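Local coordinates for protein beta-N-acetylhexosaminidase (Bacteroides fragilis, PDB 4PYS) that binds a zinc ion and probably cleaves terminal N-acetylhexosamine residues from glycans, as a glycoside hydrolase of family 20, at residues 182-187 with 235-240; 176-181 with 278-283; 13-18 with 124-129; 76-81 with 95-100; 376-381 with 425-430. All coordinates share one frame; numbering follows the deposited sequence.

Interaction 1: 182-187 with 235-240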
# COMPACT_ATOMS: atom_id res chain seq x y z
N PRO A 182 -9.87 -24.00 8.33
CA PRO A 182 -8.66 -24.46 7.63
C PRO A 182 -8.85 -24.61 6.12
O PRO A 182 -7.88 -24.41 5.39
CB PRO A 182 -8.40 -25.83 8.26
CG PRO A 182 -9.03 -25.76 9.60
CD PRO A 182 -10.26 -24.92 9.41
N PHE A 183 -10.05 -24.92 5.66
CA PHE A 183 -10.29 -25.15 4.24
C PHE A 183 -10.13 -23.89 3.40
O PHE A 183 -9.93 -23.98 2.19
CB PHE A 183 -11.66 -25.76 4.00
CG PHE A 183 -11.80 -27.19 4.49
CD1 PHE A 183 -10.68 -27.95 4.77
CD2 PHE A 183 -13.05 -27.75 4.66
CE1 PHE A 183 -10.79 -29.26 5.23
CE2 PHE A 183 -13.18 -29.07 5.12
CZ PHE A 183 -12.05 -29.82 5.40
N LEU A 184 -10.24 -22.71 4.02
CA LEU A 184 -10.12 -21.47 3.26
C LEU A 184 -8.78 -21.43 2.52
O LEU A 184 -8.73 -21.01 1.38
CB LEU A 184 -10.30 -20.23 4.15
CG LEU A 184 -11.72 -19.90 4.61
CD1 LEU A 184 -11.71 -18.74 5.59
CD2 LEU A 184 -12.63 -19.59 3.42
N THR A 185 -7.72 -21.90 3.17
CA THR A 185 -6.41 -21.96 2.51
C THR A 185 -6.12 -23.34 1.93
O THR A 185 -5.62 -23.44 0.82
CB THR A 185 -5.26 -21.56 3.45
OG1 THR A 185 -5.43 -22.18 4.73
CG2 THR A 185 -5.20 -20.05 3.61
N ARG A 186 -6.44 -24.40 2.67
CA ARG A 186 -6.12 -25.74 2.22
C ARG A 186 -6.79 -26.08 0.89
O ARG A 186 -6.25 -26.84 0.08
CB ARG A 186 -6.47 -26.78 3.30
CG ARG A 186 -5.50 -26.77 4.47
CD ARG A 186 -6.07 -27.46 5.70
NE ARG A 186 -6.37 -28.87 5.47
CZ ARG A 186 -6.53 -29.76 6.44
NH1 ARG A 186 -6.79 -31.02 6.15
NH2 ARG A 186 -6.41 -29.39 7.71
N ILE A 187 -7.97 -25.52 0.67
CA ILE A 187 -8.66 -25.68 -0.60
C ILE A 187 -8.56 -24.40 -1.41
O ILE A 187 -8.19 -24.41 -2.59
CB ILE A 187 -10.14 -26.03 -0.39
CG1 ILE A 187 -10.27 -27.37 0.33
CG2 ILE A 187 -10.90 -26.03 -1.72
CD1 ILE A 187 -11.67 -27.93 0.31
N ASN A 235 -15.55 -22.66 -2.45
CA ASN A 235 -15.01 -23.99 -2.70
C ASN A 235 -14.65 -24.67 -1.40
O ASN A 235 -14.81 -25.88 -1.23
CB ASN A 235 -13.77 -23.90 -3.59
CG ASN A 235 -14.06 -24.27 -5.01
OD1 ASN A 235 -13.80 -25.39 -5.45
ND2 ASN A 235 -14.64 -23.33 -5.76
N ALA A 236 -14.15 -23.86 -0.47
CA ALA A 236 -13.80 -24.34 0.86
C ALA A 236 -15.07 -24.68 1.65
O ALA A 236 -15.17 -25.76 2.24
CB ALA A 236 -12.98 -23.29 1.59
N TYR A 237 -16.03 -23.76 1.64
CA TYR A 237 -17.25 -23.87 2.44
C TYR A 237 -18.50 -23.49 1.66
O TYR A 237 -19.00 -22.37 1.78
CB TYR A 237 -17.12 -23.00 3.69
CG TYR A 237 -16.00 -23.44 4.60
CD1 TYR A 237 -16.17 -24.53 5.46
CD2 TYR A 237 -14.77 -22.80 4.59
CE1 TYR A 237 -15.15 -24.95 6.28
CE2 TYR A 237 -13.74 -23.21 5.41
CZ TYR A 237 -13.94 -24.29 6.25
OH TYR A 237 -12.91 -24.71 7.07
N PRO A 238 -19.04 -24.43 0.85
CA PRO A 238 -20.18 -24.16 -0.03
C PRO A 238 -21.43 -23.69 0.72
O PRO A 238 -22.29 -23.04 0.12
CB PRO A 238 -20.46 -25.53 -0.67
CG PRO A 238 -19.19 -26.30 -0.51
CD PRO A 238 -18.61 -25.83 0.78
N ARG A 239 -21.52 -24.01 2.01
CA ARG A 239 -22.65 -23.59 2.83
C ARG A 239 -22.65 -22.09 3.14
O ARG A 239 -23.62 -21.56 3.67
CB ARG A 239 -22.69 -24.41 4.13
CG ARG A 239 -23.06 -25.87 3.92
CD ARG A 239 -23.13 -26.62 5.24
NE ARG A 239 -23.71 -27.95 5.07
CZ ARG A 239 -25.01 -28.20 5.05
NH1 ARG A 239 -25.88 -27.20 5.20
NH2 ARG A 239 -25.46 -29.44 4.89
N LEU A 240 -21.54 -21.43 2.81
CA LEU A 240 -21.46 -19.98 2.91
C LEU A 240 -22.25 -19.32 1.79
O LEU A 240 -22.61 -18.14 1.87
CB LEU A 240 -20.01 -19.52 2.81
CG LEU A 240 -19.14 -19.86 4.00
CD1 LEU A 240 -17.77 -19.25 3.81
CD2 LEU A 240 -19.80 -19.36 5.27
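Ala236, the last residue of helix 231-236, presents its methyl group as a small bump to the helical turn 183-186. CB sits 3.2 Å from Phe183 O, in a shallow hollow walled by Phe183 CB, Leu184 CD2 and, more loosely, Ile187 CB. A residue this small suits the place, since the CA atoms of Phe183 and Ala236 are only 4.9 Å apart. Phe183 O is not left without a partner under the methyl, for it accepts the helical bond from Ile187 N.

Immediately after, Tyr237 leaves helical geometry and its ring reaches over to Phe183 and Leu184. Phe183 CB rests 3.5 Å from Tyr237 CZ, and Leu184 CG lies 4.0 Å from Tyr237 CE2, each side chain crossing the tyrosine at about a right angle. At the tip, Tyr237 OH accepts from Phe183 N at 3.2 Å and 156°. Phe183 CG is anti to its carbonyl carbon (chi1 -69°) and therefore stands beside that same N, close to the hydroxyl; Pro182 CD lies 3.5 Å from Tyr237 OH. The two rings are tilted by 28° and slid so far apart that they barely overlap. One residue before Ala236, Asn235 CB is touched by Ile187 CG2 at 4.0 Å; the amide ND2 of Asn235 is held by Val247 O and Glu231 O.

Leu184 also packs on Trp174 of strand 173-174 and on Phe269 of helix 264-280, whose ring meets Tyr237 as well, so the short helix 183-186 is wedged among that strand, helix 231-236 and helix 264-280.

Interaction 2: 176-181 with 278-283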
# COMPACT_ATOMS: atom_id res chain seq x y z
N ILE A 176 -5.07 -16.07 2.94
CA ILE A 176 -4.80 -15.74 4.34
C ILE A 176 -5.28 -16.88 5.23
O ILE A 176 -6.46 -17.24 5.20
CB ILE A 176 -5.38 -14.35 4.75
CG1 ILE A 176 -5.09 -14.06 6.22
CG2 ILE A 176 -6.86 -14.25 4.45
CD1 ILE A 176 -3.62 -13.83 6.49
N GLU A 177 -4.36 -17.48 5.98
CA GLU A 177 -4.71 -18.61 6.83
C GLU A 177 -5.62 -18.18 7.98
O GLU A 177 -5.30 -17.22 8.71
CB GLU A 177 -3.46 -19.31 7.39
CG GLU A 177 -3.80 -20.52 8.25
CD GLU A 177 -2.59 -21.22 8.84
OE1 GLU A 177 -1.72 -20.55 9.43
OE2 GLU A 177 -2.52 -22.46 8.73
N ILE A 178 -6.73 -18.89 8.13
CA ILE A 178 -7.69 -18.68 9.22
C ILE A 178 -7.80 -20.01 9.93
O ILE A 178 -8.30 -20.98 9.36
CB ILE A 178 -9.09 -18.28 8.69
CG1 ILE A 178 -9.01 -17.03 7.79
CG2 ILE A 178 -10.05 -18.05 9.85
CD1 ILE A 178 -8.36 -15.81 8.44
N LYS A 179 -7.31 -20.08 11.17
CA LYS A 179 -7.21 -21.35 11.89
C LYS A 179 -8.57 -22.00 12.11
O LYS A 179 -8.70 -23.22 12.08
CB LYS A 179 -6.53 -21.14 13.25
CG LYS A 179 -5.09 -20.64 13.18
CD LYS A 179 -4.18 -21.70 12.60
CE LYS A 179 -2.72 -21.41 12.92
NZ LYS A 179 -1.84 -22.49 12.39
N ARG A 180 -9.58 -21.16 12.33
CA ARG A 180 -10.93 -21.66 12.62
C ARG A 180 -11.55 -22.34 11.40
O ARG A 180 -12.39 -23.22 11.54
CB ARG A 180 -11.83 -20.52 13.09
CG ARG A 180 -13.13 -21.01 13.69
CD ARG A 180 -14.20 -19.94 13.67
NE ARG A 180 -15.48 -20.49 14.11
CZ ARG A 180 -16.07 -20.15 15.25
NH1 ARG A 180 -15.49 -19.24 16.04
NH2 ARG A 180 -17.24 -20.68 15.59
N TYR A 181 -11.12 -21.91 10.21
CA TYR A 181 -11.65 -22.46 8.98
C TYR A 181 -10.49 -22.84 8.05
O TYR A 181 -10.17 -22.10 7.11
CB TYR A 181 -12.59 -21.47 8.29
CG TYR A 181 -13.76 -21.02 9.15
CD1 TYR A 181 -14.75 -21.92 9.54
CD2 TYR A 181 -13.89 -19.69 9.54
CE1 TYR A 181 -15.83 -21.50 10.31
CE2 TYR A 181 -14.96 -19.27 10.30
CZ TYR A 181 -15.93 -20.18 10.69
OH TYR A 181 -16.99 -19.76 11.45
N CYS A 278 -8.09 -9.43 12.73
CA CYS A 278 -7.75 -8.35 13.65
C CYS A 278 -6.67 -8.75 14.67
O CYS A 278 -5.88 -7.90 15.10
CB CYS A 278 -9.00 -7.80 14.33
SG CYS A 278 -10.02 -6.86 13.16
N ARG A 279 -6.61 -10.03 15.02
CA ARG A 279 -5.56 -10.51 15.92
C ARG A 279 -4.19 -10.46 15.23
O ARG A 279 -3.19 -10.14 15.87
CB ARG A 279 -5.82 -11.94 16.36
CG ARG A 279 -7.03 -12.10 17.24
CD ARG A 279 -7.14 -13.55 17.70
NE ARG A 279 -8.48 -14.08 17.47
CZ ARG A 279 -8.74 -15.36 17.22
NH1 ARG A 279 -10.00 -15.75 17.03
NH2 ARG A 279 -7.75 -16.24 17.17
N MSE A 280 -4.18 -10.77 13.94
CA MSE A 280 -2.94 -10.88 13.18
C MSE A 280 -2.44 -9.53 12.69
O MSE A 280 -1.24 -9.29 12.67
CB MSE A 280 -3.14 -11.78 11.95
CG MSE A 280 -3.31 -13.25 12.26
SE MSE A 280 -3.18 -14.19 10.57
CE MSE A 280 -5.00 -13.85 9.92
N PHE A 281 -3.37 -8.67 12.28
CA PHE A 281 -3.02 -7.39 11.68
C PHE A 281 -3.40 -6.25 12.62
O PHE A 281 -4.58 -5.92 12.74
CB PHE A 281 -3.75 -7.21 10.34
CG PHE A 281 -3.33 -8.18 9.26
CD1 PHE A 281 -3.96 -9.42 9.14
CD2 PHE A 281 -2.34 -7.85 8.36
CE1 PHE A 281 -3.58 -10.32 8.15
CE2 PHE A 281 -1.95 -8.73 7.36
CZ PHE A 281 -2.57 -9.98 7.25
N PRO A 282 -2.41 -5.64 13.28
CA PRO A 282 -2.73 -4.56 14.22
C PRO A 282 -3.19 -3.26 13.56
O PRO A 282 -3.59 -2.33 14.27
CB PRO A 282 -1.40 -4.34 14.96
CG PRO A 282 -0.34 -4.79 13.98
CD PRO A 282 -0.97 -5.97 13.27
N SER A 283 -3.13 -3.20 12.23
CA SER A 283 -3.57 -2.03 11.45
C SER A 283 -4.90 -1.45 11.92
O SER A 283 -5.88 -2.17 12.08
CB SER A 283 -3.68 -2.41 9.97
OG SER A 283 -4.23 -1.35 9.21
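Glu177, whose carbonyl O meets the CE methyl of Met280 at 3.6 Å, has a carboxylate oxygen gripped twice: OE1 accepts from Gln203 N and forms a salt bridge with Lys179 NZ at 3.5 Å. Both segments belong to the TIM-barrel catalytic domain, where the type I beta turn Ile178-Tyr181 lies against helix 264-280. Tyr181 N closes this turn on Ile178 O at 3.1 Å. Glu276 of the helix receives the turn's Lys179 N and Arg180 N on its two carboxylate oxygens, so the polar links to the helix are made by Glu276, while the two segments themselves meet mainly through apolar groups.

Met280 is a selenomethionine, a label introduced for crystallography. Its chain bends at the selenium (chi3 -80°), which places CE among Ile176, Glu177 and Ile178. Ile176 comes to it tip to tip, CD1 3.7 Å from Met280 CE, whereas Ile178 crosses it at about a right angle with CD1 4.2 Å from Met280 CE. An unbranched chain can bend to bring its methyl against both buried isoleucines.

Phe281, the first residue beyond the helix, is packed against Val206, Leu168 and Val220. Its ring receives Ile176 at the edge and in the ring plane, with Ile176 CD1 3.9 Å from Phe281 CE1.

Interaction 3: 13-18 with 124-129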
# COMPACT_ATOMS: atom_id res chain seq x y z
N PRO A 13 11.43 10.36 -2.88
CA PRO A 13 10.77 11.56 -3.38
C PRO A 13 11.44 12.83 -2.86
O PRO A 13 12.16 12.79 -1.86
CB PRO A 13 9.33 11.43 -2.84
CG PRO A 13 9.42 10.46 -1.69
CD PRO A 13 10.57 9.54 -1.99
N THR A 14 11.22 13.93 -3.56
CA THR A 14 11.94 15.19 -3.30
C THR A 14 11.63 15.72 -1.91
O THR A 14 10.46 15.87 -1.56
CB THR A 14 11.50 16.25 -4.29
OG1 THR A 14 11.74 15.78 -5.62
CG2 THR A 14 12.27 17.56 -4.06
N PRO A 15 12.68 16.00 -1.11
CA PRO A 15 12.43 16.58 0.22
C PRO A 15 11.88 17.99 0.11
O PRO A 15 12.14 18.70 -0.88
CB PRO A 15 13.82 16.62 0.86
CG PRO A 15 14.61 15.50 0.15
CD PRO A 15 14.10 15.64 -1.30
N GLY A 16 11.15 18.41 1.14
CA GLY A 16 10.55 19.73 1.15
C GLY A 16 11.57 20.84 1.13
O GLY A 16 11.38 21.85 0.45
N LYS A 17 12.66 20.68 1.87
CA LYS A 17 13.71 21.69 1.84
C LYS A 17 15.09 21.07 1.96
O LYS A 17 15.34 20.26 2.86
CB LYS A 17 13.50 22.72 2.95
CG LYS A 17 14.46 23.91 2.85
CD LYS A 17 14.04 25.04 3.77
CE LYS A 17 14.87 26.28 3.51
NZ LYS A 17 14.72 27.27 4.61
N ILE A 18 15.99 21.44 1.05
CA ILE A 18 17.37 20.97 1.09
C ILE A 18 18.29 22.16 0.95
O ILE A 18 18.21 22.89 -0.03
CB ILE A 18 17.70 20.04 -0.08
CG1 ILE A 18 16.87 18.77 -0.01
CG2 ILE A 18 19.18 19.70 -0.09
CD1 ILE A 18 17.25 17.76 -1.09
N ILE A 124 18.46 19.18 5.74
CA ILE A 124 17.25 18.72 5.07
C ILE A 124 16.12 18.76 6.09
O ILE A 124 16.27 18.25 7.20
CB ILE A 124 17.42 17.27 4.60
CG1 ILE A 124 18.55 17.17 3.58
CG2 ILE A 124 16.12 16.75 3.99
CD1 ILE A 124 19.00 15.73 3.32
N THR A 125 15.01 19.41 5.72
CA THR A 125 13.82 19.45 6.57
C THR A 125 12.69 18.93 5.72
O THR A 125 12.48 19.41 4.59
CB THR A 125 13.50 20.88 7.01
OG1 THR A 125 14.68 21.49 7.56
CG2 THR A 125 12.40 20.87 8.06
N ASP A 126 11.95 17.94 6.22
CA ASP A 126 11.10 17.17 5.31
C ASP A 126 9.90 16.55 6.05
O ASP A 126 10.00 16.18 7.23
CB ASP A 126 11.97 16.08 4.66
CG ASP A 126 11.37 15.51 3.39
OD1 ASP A 126 10.47 16.17 2.80
OD2 ASP A 126 11.83 14.42 2.97
N PHE A 127 8.76 16.49 5.37
CA PHE A 127 7.55 15.91 5.93
C PHE A 127 6.55 15.67 4.79
O PHE A 127 6.62 16.37 3.75
CB PHE A 127 6.94 16.83 7.00
CG PHE A 127 6.90 18.27 6.62
CD1 PHE A 127 5.85 18.78 5.85
CD2 PHE A 127 7.91 19.13 7.01
CE1 PHE A 127 5.81 20.12 5.50
CE2 PHE A 127 7.89 20.48 6.66
CZ PHE A 127 6.84 20.97 5.90
N PRO A 128 5.62 14.72 4.97
CA PRO A 128 4.75 14.31 3.85
C PRO A 128 3.60 15.25 3.56
O PRO A 128 3.01 15.85 4.48
CB PRO A 128 4.19 12.95 4.31
CG PRO A 128 4.18 13.07 5.83
CD PRO A 128 5.46 13.82 6.14
N ARG A 129 3.28 15.37 2.28
CA ARG A 129 2.17 16.19 1.85
C ARG A 129 0.84 15.64 2.34
O ARG A 129 -0.02 16.42 2.79
CB ARG A 129 2.15 16.33 0.32
CG ARG A 129 1.11 17.33 -0.15
CD ARG A 129 1.04 17.40 -1.68
NE ARG A 129 0.58 16.13 -2.26
CZ ARG A 129 -0.69 15.80 -2.39
NH1 ARG A 129 -1.02 14.63 -2.93
NH2 ARG A 129 -1.65 16.63 -1.97
O HOH W 1 12.19 12.80 0.81
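Ile124 packs its CG2 branch on Pro15 CB at 3.9 Å and faces Ile18, its partner in a non-hydrogen-bonded antiparallel pair, with CG1 4.3 Å from Ile18 CG1. Its CA also directs a C-H toward Lys17 O, 3.3 Å away. Branched aliphatic side chains suit this extended backbone and the greasy face that the two isoleucines share.

Thr125 forms the next, hydrogen-bonded pair with Lys17. Thr125 N donates to Lys17 O at 3.0 Å and 160°, but the return bond from Lys17 N to Thr125 O is bent and weak. Both side chains emerge on the other face of the sheet, where the extended lysine leads away from the contact.

Asp126 ends the strand. CG is anti to its backbone N (chi1 -161°), and OD1 accepts Gly16 N at 2.9 Å from above the carboxylate plane, 58° out of it. Trp462 NE1 bonds to the same oxygen. OD2 lies 3.6 Å from Pro15 CB and accepts a hydrogen bond from a water that also donates to Pro13 O. One carboxylate thus holds a loop of proline-rich chain that offers few N-H groups.

Strand 117-126 pairs here with strand 17-21 and also with strand 80-84, while helix 453-462 of the catalytic domain abuts Pro13 and Pro128.

Interaction 4: 76-81 with 95-100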
# COMPACT_ATOMS: atom_id res chain seq x y z
N PRO A 76 6.27 18.14 12.37
CA PRO A 76 4.98 17.49 12.10
C PRO A 76 5.13 15.99 12.20
O PRO A 76 6.25 15.47 12.16
CB PRO A 76 4.72 17.84 10.62
CG PRO A 76 5.71 18.90 10.25
CD PRO A 76 6.88 18.72 11.17
N THR A 77 4.00 15.30 12.30
CA THR A 77 3.98 13.84 12.25
C THR A 77 4.70 13.36 11.00
O THR A 77 4.54 13.94 9.92
CB THR A 77 2.54 13.30 12.21
OG1 THR A 77 1.73 14.02 13.15
CG2 THR A 77 2.53 11.82 12.57
N GLU A 78 5.51 12.32 11.19
CA GLU A 78 6.32 11.71 10.15
C GLU A 78 7.43 12.61 9.59
O GLU A 78 8.11 12.24 8.63
CB GLU A 78 5.46 11.19 8.99
CG GLU A 78 4.24 10.39 9.42
CD GLU A 78 3.55 9.76 8.23
OE1 GLU A 78 2.70 10.45 7.60
OE2 GLU A 78 3.87 8.60 7.92
N GLY A 79 7.63 13.78 10.19
CA GLY A 79 8.64 14.70 9.68
C GLY A 79 10.00 14.47 10.29
O GLY A 79 10.12 13.86 11.35
N TYR A 80 11.05 14.95 9.63
CA TYR A 80 12.39 14.82 10.19
C TYR A 80 13.25 15.99 9.76
O TYR A 80 12.89 16.74 8.84
CB TYR A 80 13.03 13.49 9.76
CG TYR A 80 13.27 13.44 8.27
CD1 TYR A 80 12.30 12.95 7.40
CD2 TYR A 80 14.48 13.87 7.73
CE1 TYR A 80 12.52 12.93 6.03
CE2 TYR A 80 14.70 13.85 6.36
CZ TYR A 80 13.73 13.37 5.52
OH TYR A 80 13.96 13.36 4.16
N ARG A 81 14.39 16.15 10.43
CA ARG A 81 15.40 17.10 10.00
C ARG A 81 16.73 16.37 10.07
O ARG A 81 16.99 15.62 11.02
CB ARG A 81 15.41 18.33 10.91
CG ARG A 81 16.43 19.40 10.53
CD ARG A 81 16.46 20.54 11.54
NE ARG A 81 15.16 21.19 11.68
CZ ARG A 81 14.31 20.98 12.68
NH1 ARG A 81 14.64 20.15 13.67
NH2 ARG A 81 13.14 21.60 12.72
N ASP A 95 8.63 11.47 15.70
CA ASP A 95 8.16 10.12 15.98
C ASP A 95 9.03 9.10 15.24
O ASP A 95 9.89 9.48 14.45
CB ASP A 95 6.69 9.97 15.58
CG ASP A 95 6.41 10.52 14.17
OD1 ASP A 95 7.13 10.15 13.23
OD2 ASP A 95 5.49 11.34 14.01
N ASP A 96 8.80 7.81 15.48
CA ASP A 96 9.65 6.80 14.84
C ASP A 96 9.57 6.82 13.31
O ASP A 96 10.56 6.55 12.64
CB ASP A 96 9.30 5.41 15.36
CG ASP A 96 9.69 5.22 16.81
OD1 ASP A 96 10.66 5.86 17.27
OD2 ASP A 96 9.05 4.39 17.48
N ALA A 97 8.40 7.14 12.76
CA ALA A 97 8.26 7.23 11.30
C ALA A 97 9.25 8.23 10.71
O ALA A 97 9.89 7.97 9.69
CB ALA A 97 6.84 7.60 10.93
N GLY A 98 9.36 9.38 11.37
CA GLY A 98 10.32 10.38 10.94
C GLY A 98 11.74 9.86 10.88
O GLY A 98 12.47 10.15 9.94
N PHE A 99 12.15 9.08 11.88
CA PHE A 99 13.50 8.52 11.88
C PHE A 99 13.69 7.55 10.72
O PHE A 99 14.76 7.49 10.10
CB PHE A 99 13.79 7.80 13.20
CG PHE A 99 14.08 8.72 14.36
CD1 PHE A 99 15.05 9.72 14.26
CD2 PHE A 99 13.40 8.58 15.57
CE1 PHE A 99 15.34 10.56 15.35
CE2 PHE A 99 13.66 9.42 16.65
CZ PHE A 99 14.64 10.41 16.54
N ILE A 100 12.67 6.77 10.43
CA ILE A 100 12.74 5.84 9.32
C ILE A 100 12.89 6.58 7.99
O ILE A 100 13.71 6.22 7.14
CB ILE A 100 11.52 4.90 9.32
CG1 ILE A 100 11.70 3.90 10.46
CG2 ILE A 100 11.38 4.18 7.96
CD1 ILE A 100 10.48 3.11 10.80
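An N-cap and a type II beta turn share one carboxylate here: Asp95, just before helix 96-109, binds Glu78 in the turn Pro76-Gly79. CG of Asp95 lies between its own backbone N and carbonyl carbon (chi1 48°), a rotation that puts the carboxylate between the turn and the N-H of Gly98 in the helix's first turn. Asp95 OD2 uses its syn lone pair to accept Glu78 N at 3.0 Å, an almost straight bond of 172°. The other oxygen, OD1, is met nearly along its C-O axis by Gly98 N, also at 3.0 Å. The Thr77 and Asp95 side chains cross at about a right angle, with Thr77 CG2 3.3 Å from Asp95 OD2.

Glycine suits position 98 because a CB there would point toward the turn and clash with Gly79 O; as it is, Gly98 CA directs a C-H toward that oxygen at 3.5 Å. Glu78 O and Gly79 O are buried here without a polar partner. Glu78 CG rests on Ala97 CB at 4.1 Å, and its carboxylate goes on to Arg133 and Asn162. Tyr80 CB packs on Gly98 O at 3.4 Å; the Tyr80 hydroxyl bonds to Ser105 further along the helix.

Aspartate is a classic helix N-cap, and here the cap also fastens the helix start to a beta turn leading into strand 80-84.

Interaction 5: 376-381 with 425-430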
# COMPACT_ATOMS: atom_id res chain seq x y z
N ARG A 376 -20.54 13.92 0.45
CA ARG A 376 -21.94 14.14 0.82
C ARG A 376 -22.29 13.41 2.11
O ARG A 376 -23.15 13.86 2.87
CB ARG A 376 -22.89 13.65 -0.28
CG ARG A 376 -22.97 14.52 -1.53
CD ARG A 376 -23.87 13.88 -2.60
NE ARG A 376 -25.27 13.78 -2.17
CZ ARG A 376 -25.84 12.67 -1.71
NH1 ARG A 376 -27.12 12.69 -1.35
NH2 ARG A 376 -25.14 11.55 -1.59
N HIS A 377 -21.64 12.27 2.33
CA HIS A 377 -21.95 11.41 3.47
C HIS A 377 -20.91 11.52 4.57
O HIS A 377 -20.96 10.77 5.55
CB HIS A 377 -22.06 9.96 3.01
CG HIS A 377 -23.32 9.65 2.25
ND1 HIS A 377 -24.54 9.51 2.86
CD2 HIS A 377 -23.54 9.45 0.93
CE1 HIS A 377 -25.47 9.24 1.95
NE2 HIS A 377 -24.88 9.20 0.77
N ASN A 378 -19.95 12.42 4.39
CA ASN A 378 -18.88 12.65 5.37
C ASN A 378 -17.94 11.44 5.58
O ASN A 378 -17.45 11.23 6.69
CB ASN A 378 -19.49 13.07 6.72
CG ASN A 378 -18.55 13.93 7.55
OD1 ASN A 378 -18.01 14.92 7.07
ND2 ASN A 378 -18.37 13.55 8.81
N TYR A 379 -17.71 10.66 4.52
CA TYR A 379 -16.77 9.54 4.58
C TYR A 379 -15.39 10.02 4.14
O TYR A 379 -15.27 10.66 3.10
CB TYR A 379 -17.18 8.41 3.63
CG TYR A 379 -18.56 7.81 3.83
CD1 TYR A 379 -19.12 7.67 5.09
CD2 TYR A 379 -19.30 7.36 2.73
CE1 TYR A 379 -20.39 7.11 5.26
CE2 TYR A 379 -20.55 6.80 2.89
CZ TYR A 379 -21.10 6.68 4.15
OH TYR A 379 -22.35 6.13 4.31
N PRO A 380 -14.35 9.69 4.92
CA PRO A 380 -12.97 9.95 4.45
C PRO A 380 -12.67 9.16 3.18
O PRO A 380 -13.26 8.10 2.98
CB PRO A 380 -12.10 9.43 5.60
CG PRO A 380 -13.00 9.40 6.80
CD PRO A 380 -14.38 9.12 6.27
N VAL A 381 -11.74 9.67 2.37
CA VAL A 381 -11.48 9.12 1.04
C VAL A 381 -10.00 8.88 0.81
O VAL A 381 -9.17 9.73 1.15
CB VAL A 381 -11.94 10.11 -0.06
CG1 VAL A 381 -11.50 9.64 -1.45
CG2 VAL A 381 -13.41 10.30 -0.02
N ASN A 425 -10.76 19.76 1.94
CA ASN A 425 -11.38 18.86 2.91
C ASN A 425 -10.44 17.85 3.55
O ASN A 425 -9.85 17.03 2.86
CB ASN A 425 -12.49 18.11 2.17
CG ASN A 425 -13.63 17.72 3.07
OD1 ASN A 425 -13.44 17.42 4.25
ND2 ASN A 425 -14.84 17.71 2.51
N PRO A 426 -10.31 17.88 4.89
CA PRO A 426 -9.46 16.91 5.60
C PRO A 426 -9.98 15.48 5.48
O PRO A 426 -9.26 14.54 5.84
CB PRO A 426 -9.53 17.38 7.06
CG PRO A 426 -10.77 18.20 7.15
CD PRO A 426 -10.91 18.86 5.81
N LEU A 427 -11.20 15.31 4.97
CA LEU A 427 -11.72 13.99 4.62
C LEU A 427 -10.84 13.27 3.59
O LEU A 427 -10.79 12.04 3.57
CB LEU A 427 -13.15 14.09 4.07
CG LEU A 427 -14.31 14.37 5.03
CD1 LEU A 427 -15.63 14.36 4.27
CD2 LEU A 427 -14.33 13.35 6.17
N ILE A 428 -10.17 14.03 2.73
CA ILE A 428 -9.27 13.42 1.75
C ILE A 428 -7.95 13.03 2.42
O ILE A 428 -7.14 13.88 2.77
CB ILE A 428 -8.97 14.37 0.58
CG1 ILE A 428 -10.27 14.92 -0.01
CG2 ILE A 428 -8.14 13.66 -0.48
CD1 ILE A 428 -11.16 13.84 -0.56
N LEU A 429 -7.74 11.72 2.57
CA LEU A 429 -6.65 11.21 3.39
C LEU A 429 -5.33 11.16 2.65
O LEU A 429 -4.27 11.39 3.25
CB LEU A 429 -6.98 9.81 3.89
CG LEU A 429 -8.20 9.69 4.80
CD1 LEU A 429 -8.35 8.25 5.25
CD2 LEU A 429 -8.08 10.63 5.99
N GLY A 430 -5.38 10.84 1.37
CA GLY A 430 -4.16 10.72 0.59
C GLY A 430 -4.41 9.92 -0.67
O GLY A 430 -5.52 9.95 -1.22
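Leu427 touches Asn378, Tyr379 and Pro380, and its side chain can be followed outward atom by atom. CB rests 4.1 Å from Tyr379 O and almost as close to Pro380 CA. CG stands anti to the carbonyl carbon (chi1 -75°), and from it the two methyls part. CD1 reaches Asn378 OD1 at 3.7 Å, the two side chains crossing at about a right angle, while CD2 lies 3.8 Å from Asn378 O and also touches the proline ring. The methyls thus lie against backbone and amide oxygens and the Pro380 ring, and the leucine's fork lets each meet its own part of this mixed surface.

The backbones then join as parallel strands. Val381 N donates to Leu427 O at 2.8 Å, and Val381 O accepts Leu429 N at the same length and 169°, so Val381 straddles its partner Ile428. Side chains flank the ladder: Ile428 CD1 meets Val381 CB at 3.8 Å, and Leu429 CD1 meets Pro380 CB at 3.9 Å. Asn378, at positive phi, ends the preceding helix in a Schellman motif, a conformation asparagine tolerates well. An Asx turn, Asn425 OD1 accepting from Leu427 N, shapes the other approach.

Val381 and Ile428 both pack on Leu371 of helix 369-376. Strand 428-435, the last of the TIM barrel, lies between strand 381-383 and the first strand, 132-138, parallel to both, and so closes the barrel.

Interactions 1 and 2 are neighbours in the catalytic domain: Tyr237 OH touches Tyr181 CA, and both lean on helix 264-280. Interaction 2 is buried and apolar between its segments, whereas interaction 1 is partly exposed and adds a tyrosine hydroxyl bond to its packing. Interactions 3 and 4 belong to the smaller N-terminal domain, where strands 117-126 and 80-84 lie side by side; both rely on an aspartate carboxylate that accepts backbone N-H, one in interaction 3 and two in interaction 4, and Tyr80 OH makes a weak bond to Asp126. Interaction 5 is a barrel-strand ladder, partly buried, about 24 Å from interaction 4 and 36 Å from interaction 1, centre to centre.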